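Local coordinates for protein synthesis inhibitor I (Hordeum vulgare, PDB 4FBC) that belongs to the ribosome-inactivating proteins and holds adenosine monophosphate in a pocket of its single chain, at residues A133-Q137 with F186-H192; A142-L146 with A166-L170; D216-L221 with F237-M243. The protein carries 3 engineered substitutions. All coordinates share one frame; numbering follows the deposited sequence.

In the fold
Contacts 1 and 2 are neighbours, their centres about 14 Å apart, and both use the helix 136-147: contact 1 fastens its beginning to the end of helix 181-190, and contact 2 packs its later turns on helix 157-179. They touch where Leu134 CD2 lies 4.2 Å from Thr169 O, and contact 2 is nested inside the loop that contact 1 closes. Contact 3 follows later in the chain and lies across the chain's centre from contact 2, about 30 Å between centres. The adenosine monophosphate lies about 7 Å from the side chain of Val167 in contact 2, about 9 Å from that of Asp216 in contact 3 and about 13 Å from that of Leu134 in contact 1.

Contact 1 (A133-Q137 with F186-H192); sequences ALGRQ and FVAGLLH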
loop_
_atom_site.group_PDB
_atom_site.type_symbol
_atom_site.label_atom_id
_atom_site.label_comp_id
_atom_site.label_asym_id
_atom_site.label_seq_id
_atom_site.Cartn_x
_atom_site.Cartn_y
_atom_site.Cartn_z
ATOM N N ALA A 133 7.642 -11.199 10.423
ATOM C CA ALA A 133 9.035 -10.862 10.133
ATOM C C ALA A 133 9.161 -10.200 8.766
ATOM O O ALA A 133 8.700 -10.739 7.756
ATOM C CB ALA A 133 9.912 -12.099 10.202
ATOM N N LEU A 134 9.795 -9.035 8.740
ATOM C CA LEU A 134 10.068 -8.347 7.487
ATOM C C LEU A 134 11.580 -8.306 7.278
ATOM O O LEU A 134 12.343 -8.393 8.246
ATOM C CB LEU A 134 9.492 -6.933 7.527
ATOM C CG LEU A 134 7.980 -6.875 7.809
ATOM C CD1 LEU A 134 7.489 -5.447 7.892
ATOM C CD2 LEU A 134 7.224 -7.637 6.754
ATOM N N GLY A 135 12.006 -8.172 6.028
ATOM C CA GLY A 135 13.425 -8.105 5.706
ATOM C C GLY A 135 13.680 -8.497 4.266
ATOM O O GLY A 135 12.747 -8.874 3.545
ATOM N N ARG A 136 14.939 -8.428 3.836
ATOM C CA ARG A 136 15.282 -8.774 2.460
ATOM C C ARG A 136 14.951 -10.229 2.089
ATOM O O ARG A 136 14.342 -10.478 1.052
ATOM C CB ARG A 136 16.756 -8.476 2.160
ATOM C CG ARG A 136 17.066 -8.494 0.672
ATOM C CD ARG A 136 18.555 -8.345 0.379
ATOM N NE ARG A 136 19.107 -7.047 0.771
ATOM C CZ ARG A 136 18.942 -5.914 0.091
ATOM N NH1 ARG A 136 18.196 -5.894 -1.003
ATOM N NH2 ARG A 136 19.510 -4.790 0.510
ATOM N N GLN A 137 15.358 -11.189 2.917
ATOM C CA GLN A 137 15.076 -12.589 2.603
ATOM C C GLN A 137 13.575 -12.911 2.638
ATOM O O GLN A 137 13.091 -13.715 1.834
ATOM C CB GLN A 137 15.847 -13.543 3.516
ATOM C CG GLN A 137 15.925 -14.944 2.945
ATOM C CD GLN A 137 16.639 -14.955 1.607
ATOM O OE1 GLN A 137 17.753 -14.441 1.493
ATOM N NE2 GLN A 137 15.993 -15.505 0.581
ATOM N N PHE A 186 11.316 1.995 8.219
ATOM C CA PHE A 186 11.613 0.749 8.941
ATOM C C PHE A 186 12.135 -0.348 8.002
ATOM O O PHE A 186 13.157 -0.997 8.282
ATOM C CB PHE A 186 10.366 0.273 9.707
ATOM C CG PHE A 186 10.507 -1.106 10.332
ATOM C CD1 PHE A 186 11.085 -1.260 11.584
ATOM C CD2 PHE A 186 10.028 -2.234 9.672
ATOM C CE1 PHE A 186 11.207 -2.527 12.166
ATOM C CE2 PHE A 186 10.152 -3.509 10.241
ATOM C CZ PHE A 186 10.738 -3.652 11.487
ATOM N N VAL A 187 11.445 -0.554 6.885
ATOM C CA VAL A 187 11.893 -1.529 5.902
ATOM C C VAL A 187 13.239 -1.122 5.283
ATOM O O VAL A 187 14.115 -1.963 5.087
ATOM C CB VAL A 187 10.847 -1.749 4.798
ATOM C CG1 VAL A 187 11.407 -2.652 3.710
ATOM C CG2 VAL A 187 9.570 -2.349 5.397
ATOM N N ALA A 188 13.406 0.164 4.988
ATOM C CA ALA A 188 14.663 0.644 4.411
ATOM C C ALA A 188 15.799 0.351 5.380
ATOM O O ALA A 188 16.927 0.081 4.963
ATOM C CB ALA A 188 14.585 2.150 4.127
ATOM N N GLY A 189 15.488 0.395 6.673
ATOM C CA GLY A 189 16.475 0.173 7.720
ATOM C C GLY A 189 16.925 -1.266 7.842
ATOM O O GLY A 189 17.984 -1.539 8.419
ATOM N N LEU A 190 16.124 -2.187 7.311
ATOM C CA LEU A 190 16.452 -3.613 7.331
ATOM C C LEU A 190 17.272 -4.041 6.114
ATOM O O LEU A 190 17.832 -5.141 6.096
ATOM C CB LEU A 190 15.176 -4.457 7.404
ATOM C CG LEU A 190 14.279 -4.252 8.625
ATOM C CD1 LEU A 190 13.005 -5.099 8.487
ATOM C CD2 LEU A 190 15.009 -4.578 9.925
ATOM N N LEU A 191 17.334 -3.183 5.098
ATOM C CA LEU A 191 18.026 -3.515 3.852
ATOM C C LEU A 191 19.468 -3.034 3.892
ATOM O O LEU A 191 19.722 -1.843 4.076
ATOM C CB LEU A 191 17.302 -2.897 2.655
ATOM C CG LEU A 191 15.844 -3.349 2.536
ATOM C CD1 LEU A 191 15.183 -2.715 1.341
ATOM C CD2 LEU A 191 15.761 -4.869 2.462
ATOM N N HIS A 192 20.403 -3.967 3.724
ATOM C CA HIS A 192 21.829 -3.657 3.824
ATOM C C HIS A 192 22.598 -4.289 2.665
ATOM O O HIS A 192 22.089 -5.189 2.000
ATOM C CB HIS A 192 22.388 -4.190 5.144
ATOM C CG HIS A 192 21.621 -3.758 6.355
ATOM N ND1 HIS A 192 21.686 -2.475 6.859
ATOM C CD2 HIS A 192 20.795 -4.443 7.178
ATOM C CE1 HIS A 192 20.919 -2.388 7.931
ATOM N NE2 HIS A 192 20.369 -3.568 8.149
HETATM O O HOH W 1 20.156 -6.949 3.555
HETATM O O HOH W 2 16.844 -7.534 5.679
#
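Leu134 pushes its side chain toward the last turns of helix 181-190. Its CD1 comes up to the rim of the Phe186 ring, near the ring plane, 4.0 Å from CE2, and the two side chains cross at about a right angle; Val187 CG2 stands on the margin of the same patch. In return Leu190 sends CD1 against the backbone of 134-135, 3.4 Å from Leu134 O and close to Gly135 N. Its CG lies anti to the carbonyl carbon, beside the backbone N (chi1 -61°), which directs that methyl at the peptide. Gly135 suits the spot because its backbone angles would jam a side chain against the preceding carbonyl oxygen. The join ties a short strand, 134-135, paired with 200-201, to a helix end in the largely helical part of this ribosome-inactivating protein fold; Gly135 is the N-cap of helix 136-147. Just beyond it Arg136 reaches over Leu191. The aliphatic root of the arginine, CB, rests on Leu191 CD2 at 3.8 Å, and the same methyl lies over the centre of one face of the guanidinium, because the chain bends at chi3 (-65°) and folds back over the leucine. From there NH2 donates to His192 O at 3.0 Å, a bent bond (140°) that approaches from above the carbonyl plane. NH1 is held by the carbonyls of Val21 and Ala23, so a long arginine can join the N-terminal region to the chain leaving helix 181-190. Two waters bridge the segments: one molecule accepts from Arg136 NE and His192 N, while another accepts from Arg136 N and donates to Leu190 O at 2.6 Å.

Contact 2 (A142-L146 with A166-L170); sequences AVTAL and AVTTL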
loop_
_atom_site.group_PDB
_atom_site.type_symbol
_atom_site.label_atom_id
_atom_site.label_comp_id
_atom_site.label_asym_id
_atom_site.label_seq_id
_atom_site.Cartn_x
_atom_site.Cartn_y
_atom_site.Cartn_z
ATOM N N ALA A 142 8.925 -14.411 -0.237
ATOM C CA ALA A 142 7.533 -14.135 -0.585
ATOM C C ALA A 142 7.364 -14.008 -2.098
ATOM O O ALA A 142 6.387 -14.519 -2.668
ATOM C CB ALA A 142 7.032 -12.881 0.118
ATOM N N VAL A 143 8.311 -13.337 -2.754
ATOM C CA VAL A 143 8.266 -13.210 -4.212
ATOM C C VAL A 143 8.379 -14.595 -4.857
ATOM O O VAL A 143 7.635 -14.924 -5.779
ATOM C CB VAL A 143 9.344 -12.235 -4.748
ATOM C CG1 VAL A 143 9.507 -12.358 -6.256
ATOM C CG2 VAL A 143 8.985 -10.817 -4.389
ATOM N N THR A 144 9.291 -15.412 -4.341
ATOM C CA THR A 144 9.469 -16.778 -4.834
ATOM C C THR A 144 8.201 -17.625 -4.695
ATOM O O THR A 144 7.820 -18.337 -5.623
ATOM C CB THR A 144 10.628 -17.484 -4.104
ATOM O OG1 THR A 144 11.848 -16.778 -4.365
ATOM C CG2 THR A 144 10.769 -18.922 -4.584
ATOM N N ALA A 145 7.558 -17.544 -3.534
ATOM C CA ALA A 145 6.393 -18.383 -3.238
ATOM C C ALA A 145 5.206 -18.062 -4.140
ATOM O O ALA A 145 4.529 -18.972 -4.641
ATOM C CB ALA A 145 6.000 -18.252 -1.782
ATOM N N LEU A 146 4.949 -16.770 -4.338
ATOM C CA LEU A 146 3.813 -16.335 -5.152
ATOM C C LEU A 146 4.111 -16.458 -6.647
ATOM O O LEU A 146 3.241 -16.830 -7.437
ATOM C CB LEU A 146 3.398 -14.897 -4.798
ATOM C CG LEU A 146 2.968 -14.635 -3.352
ATOM C CD1 LEU A 146 2.420 -13.219 -3.176
ATOM C CD2 LEU A 146 1.942 -15.660 -2.866
ATOM N N ALA A 166 3.225 -14.949 2.615
ATOM C CA ALA A 166 3.850 -14.239 1.501
ATOM C C ALA A 166 3.084 -12.964 1.133
ATOM O O ALA A 166 3.678 -11.897 0.980
ATOM C CB ALA A 166 3.980 -15.137 0.297
ATOM N N VAL A 167 1.767 -13.074 0.968
ATOM C CA VAL A 167 0.944 -11.885 0.745
ATOM C C VAL A 167 1.082 -10.843 1.860
ATOM O O VAL A 167 1.197 -9.643 1.586
ATOM C CB VAL A 167 -0.541 -12.262 0.542
ATOM C CG1 VAL A 167 -1.426 -11.004 0.548
ATOM C CG2 VAL A 167 -0.694 -13.019 -0.752
ATOM N N THR A 168 1.085 -11.298 3.114
ATOM C CA THR A 168 1.186 -10.404 4.264
ATOM C C THR A 168 2.507 -9.637 4.207
ATOM O O THR A 168 2.557 -8.415 4.435
ATOM C CB THR A 168 1.113 -11.182 5.593
ATOM O OG1 THR A 168 -0.099 -11.946 5.634
ATOM C CG2 THR A 168 1.142 -10.235 6.774
ATOM N N THR A 169 3.567 -10.372 3.878
ATOM C CA THR A 169 4.912 -9.805 3.767
ATOM C C THR A 169 4.934 -8.691 2.722
ATOM O O THR A 169 5.453 -7.596 2.973
ATOM C CB THR A 169 5.939 -10.887 3.377
ATOM O OG1 THR A 169 5.967 -11.903 4.392
ATOM C CG2 THR A 169 7.337 -10.266 3.240
ATOM N N LEU A 170 4.353 -8.956 1.556
ATOM C CA LEU A 170 4.335 -7.955 0.498
ATOM C C LEU A 170 3.441 -6.760 0.816
ATOM O O LEU A 170 3.772 -5.630 0.467
ATOM C CB LEU A 170 3.945 -8.579 -0.842
ATOM C CG LEU A 170 4.844 -9.706 -1.334
ATOM C CD1 LEU A 170 4.473 -10.099 -2.752
ATOM C CD2 LEU A 170 6.323 -9.290 -1.257
#
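Helices 136-147 and 157-179 meet with Ala142 and Ala166 as their nearest residues, their local axes 9.1 Å apart at closest approach and inclined at 134° between N-to-C directions, so they pass at a steep slant, closer to antiparallel than parallel. At this point small side chains bring the backbones together: Ala142 CB sits 3.8 Å from Ala166 CB and 3.6 Å from Ala166 O. Ala142 is a low knob ringed by Ala166, Thr169 and Leu170; Thr169 offers its CB and CG2 methyl, and Leu170 its CD2. The Thr169 hydroxyl is bonded to Glu165 O within its own helix, which allows the carbon side of the threonine to serve as an apolar surface. The leucines pack around the alanine contact. Leu146, with CG anti to the carbonyl carbon (chi1 -60°), splits its two methyls over one side of the other helix: CD2 lies 3.8 Å from Ala166 CB, while CD1 meets Leu170 CD1 tip to tip at 3.8 Å and Val167 CG2 at 4.0 Å, the valine crossing it at about a right angle. Leu170 thus spends its two methyls differently, CD1 on Leu146 and CD2 on Ala142. Beyond the pair, Leu69 and Leu78 of the mixed sheet pack against Val143 and Leu170, which places this helix pair against the mixed sheet on that side. Leu171, next along helix 157-179, lines the adenosine monophosphate pocket. With apolar side chains meeting and main-chain polar groups such as Ala142 O and Ala166 O engaged within their own helices, the contact is held by close packing and the exclusion of water.

Contact 3 (D216-L221 with F237-M243); sequences DLSAAL and FAPIEKM
The Phe237 ring is met near its plane by Leu217 CD1, 4.1 Å from CZ, and by the backbone nitrogen of Leu221, 3.8 Å from CE1. Ala220 CB approaches the ring obliquely, at 3.6 Å from CE1. The small alanine lets the aromatic ring lie close to the helix backbone, where CD1 also comes near Ala220 O. In Phe237, CG anti to the backbone N (chi1 -174°) carries the ring to the helix. Ala251 of helix 248-254 and Val245 also pack against Phe237. In this ribosome-inactivating protein the contact packs helix 214-225 against the loop that precedes helix 248-254, and it lies on the opposite side of the chain's centre from contact 2. Trp214, at the start of the same helix, lines the adenosine monophosphate pocket, and its carbonyl receives a hydrogen bond from Ser218 OG. Along the helix, Leu217 is the hub. Its CD1 is shared between the phenylalanine and Ile240: Ile240 CD1 lies 4.1 Å from Leu217 CD1 and also reaches Ala220 CB at 4.2 Å, bridging the two helix residues. The unbranched Met243 stretches out beyond CG and lays its sulfur 3.9 Å from Leu217 CB, with CD2 of the same leucine close by; a long, flexible thioether suits a side chain that reaches from the 3-10 turn to the helix. Met243 also touches Ala209 of helix 205-211, so it contacts both helices. A water adds a polar link at the phenylalanine end: it donates to Ala220 O at 2.8 Å and accepts from Ala238 N.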
loop_
_atom_site.group_PDB
_atom_site.type_symbol
_atom_site.label_atom_id
_atom_site.label_comp_id
_atom_site.label_asym_id
_atom_site.label_seq_id
_atom_site.Cartn_x
_atom_site.Cartn_y
_atom_site.Cartn_z
ATOM N N ASP A 216 -8.236 6.928 9.573
ATOM C CA ASP A 216 -8.309 7.782 10.760
ATOM C C ASP A 216 -7.188 8.824 10.789
ATOM O O ASP A 216 -7.421 9.985 11.098
ATOM C CB ASP A 216 -8.225 6.937 12.042
ATOM C CG ASP A 216 -9.494 6.167 12.331
ATOM O OD1 ASP A 216 -10.562 6.528 11.785
ATOM O OD2 ASP A 216 -9.418 5.201 13.124
ATOM N N LEU A 217 -5.968 8.403 10.473
ATOM C CA LEU A 217 -4.832 9.324 10.524
ATOM C C LEU A 217 -4.928 10.321 9.369
ATOM O O LEU A 217 -4.656 11.503 9.546
ATOM C CB LEU A 217 -3.498 8.565 10.480
ATOM C CG LEU A 217 -2.231 9.427 10.612
ATOM C CD1 LEU A 217 -2.218 10.245 11.904
ATOM C CD2 LEU A 217 -0.977 8.555 10.525
ATOM N N SER A 218 -5.321 9.837 8.192
ATOM C CA SER A 218 -5.492 10.706 7.032
ATOM C C SER A 218 -6.541 11.773 7.327
ATOM O O SER A 218 -6.312 12.965 7.113
ATOM C CB SER A 218 -5.903 9.895 5.797
ATOM O OG SER A 218 -4.875 8.997 5.412
ATOM N N ALA A 219 -7.694 11.342 7.837
ATOM C CA ALA A 219 -8.753 12.287 8.178
ATOM C C ALA A 219 -8.321 13.285 9.257
ATOM O O ALA A 219 -8.624 14.467 9.160
ATOM C CB ALA A 219 -10.011 11.544 8.603
ATOM N N ALA A 220 -7.618 12.818 10.289
ATOM C CA ALA A 220 -7.133 13.714 11.335
ATOM C C ALA A 220 -6.249 14.853 10.816
ATOM O O ALA A 220 -6.339 15.991 11.285
ATOM C CB ALA A 220 -6.407 12.923 12.428
ATOM N N LEU A 221 -5.369 14.555 9.864
ATOM C CA LEU A 221 -4.550 15.614 9.295
ATOM C C LEU A 221 -5.360 16.521 8.361
ATOM O O LEU A 221 -5.216 17.746 8.415
ATOM C CB LEU A 221 -3.325 15.039 8.574
ATOM C CG LEU A 221 -2.305 16.103 8.188
ATOM C CD1 LEU A 221 -1.765 16.826 9.431
ATOM C CD2 LEU A 221 -1.164 15.452 7.419
ATOM N N PHE A 237 -4.848 19.637 15.636
ATOM C CA PHE A 237 -4.763 18.198 15.433
ATOM C C PHE A 237 -5.230 17.438 16.671
ATOM O O PHE A 237 -4.824 17.751 17.794
ATOM C CB PHE A 237 -3.324 17.793 15.077
ATOM C CG PHE A 237 -3.176 16.342 14.700
ATOM C CD1 PHE A 237 -3.452 15.916 13.405
ATOM C CD2 PHE A 237 -2.765 15.399 15.638
ATOM C CE1 PHE A 237 -3.327 14.577 13.053
ATOM C CE2 PHE A 237 -2.635 14.060 15.290
ATOM C CZ PHE A 237 -2.913 13.647 14.003
ATOM N N ALA A 238 -6.092 16.447 16.467
ATOM C CA ALA A 238 -6.536 15.591 17.563
ATOM C C ALA A 238 -5.607 14.389 17.693
ATOM O O ALA A 238 -5.582 13.526 16.816
ATOM C CB ALA A 238 -7.973 15.135 17.334
ATOM N N PRO A 239 -4.854 14.317 18.805
ATOM C CA PRO A 239 -3.844 13.262 18.981
ATOM C C PRO A 239 -4.389 11.850 18.819
ATOM O O PRO A 239 -5.544 11.557 19.159
ATOM C CB PRO A 239 -3.385 13.450 20.433
ATOM C CG PRO A 239 -3.678 14.866 20.752
ATOM C CD PRO A 239 -4.919 15.222 19.966
ATOM N N ILE A 240 -3.544 10.972 18.298
ATOM C CA ILE A 240 -3.870 9.556 18.241
ATOM C C ILE A 240 -2.732 8.851 18.977
ATOM O O ILE A 240 -1.724 8.453 18.380
ATOM C CB ILE A 240 -4.016 9.058 16.783
ATOM C CG1 ILE A 240 -5.023 9.919 16.014
ATOM C CG2 ILE A 240 -4.453 7.601 16.745
ATOM C CD1 ILE A 240 -5.197 9.494 14.555
ATOM N N GLU A 241 -2.897 8.729 20.290
ATOM C CA GLU A 241 -1.825 8.279 21.170
ATOM C C GLU A 241 -1.306 6.893 20.810
ATOM O O GLU A 241 -0.110 6.605 20.930
ATOM C CB GLU A 241 -2.311 8.294 22.620
ATOM C CG GLU A 241 -1.220 8.637 23.600
ATOM C CD GLU A 241 -0.566 9.963 23.269
ATOM O OE1 GLU A 241 -1.299 10.962 23.074
ATOM O OE2 GLU A 241 0.683 9.998 23.191
ATOM N N LYS A 242 -2.216 6.034 20.373
ATOM C CA LYS A 242 -1.885 4.656 20.053
ATOM C C LYS A 242 -0.921 4.565 18.864
ATOM O O LYS A 242 -0.164 3.598 18.736
ATOM C CB LYS A 242 -3.175 3.891 19.755
ATOM C CG LYS A 242 -3.100 2.403 20.006
ATOM C CD LYS A 242 -4.418 1.729 19.629
ATOM C CE LYS A 242 -4.227 0.239 19.387
ATOM N NZ LYS A 242 -5.517 -0.447 19.062
ATOM N N MET A 243 -0.972 5.568 17.990
ATOM C CA MET A 243 -0.069 5.642 16.840
ATOM C C MET A 243 1.225 6.385 17.145
ATOM O O MET A 243 2.127 6.455 16.294
ATOM C CB MET A 243 -0.762 6.358 15.684
ATOM C CG MET A 243 -1.954 5.621 15.141
ATOM S SD MET A 243 -2.605 6.560 13.756
ATOM C CE MET A 243 -4.014 5.553 13.296
HETATM O O HOH W 3 -7.503 16.270 13.770
#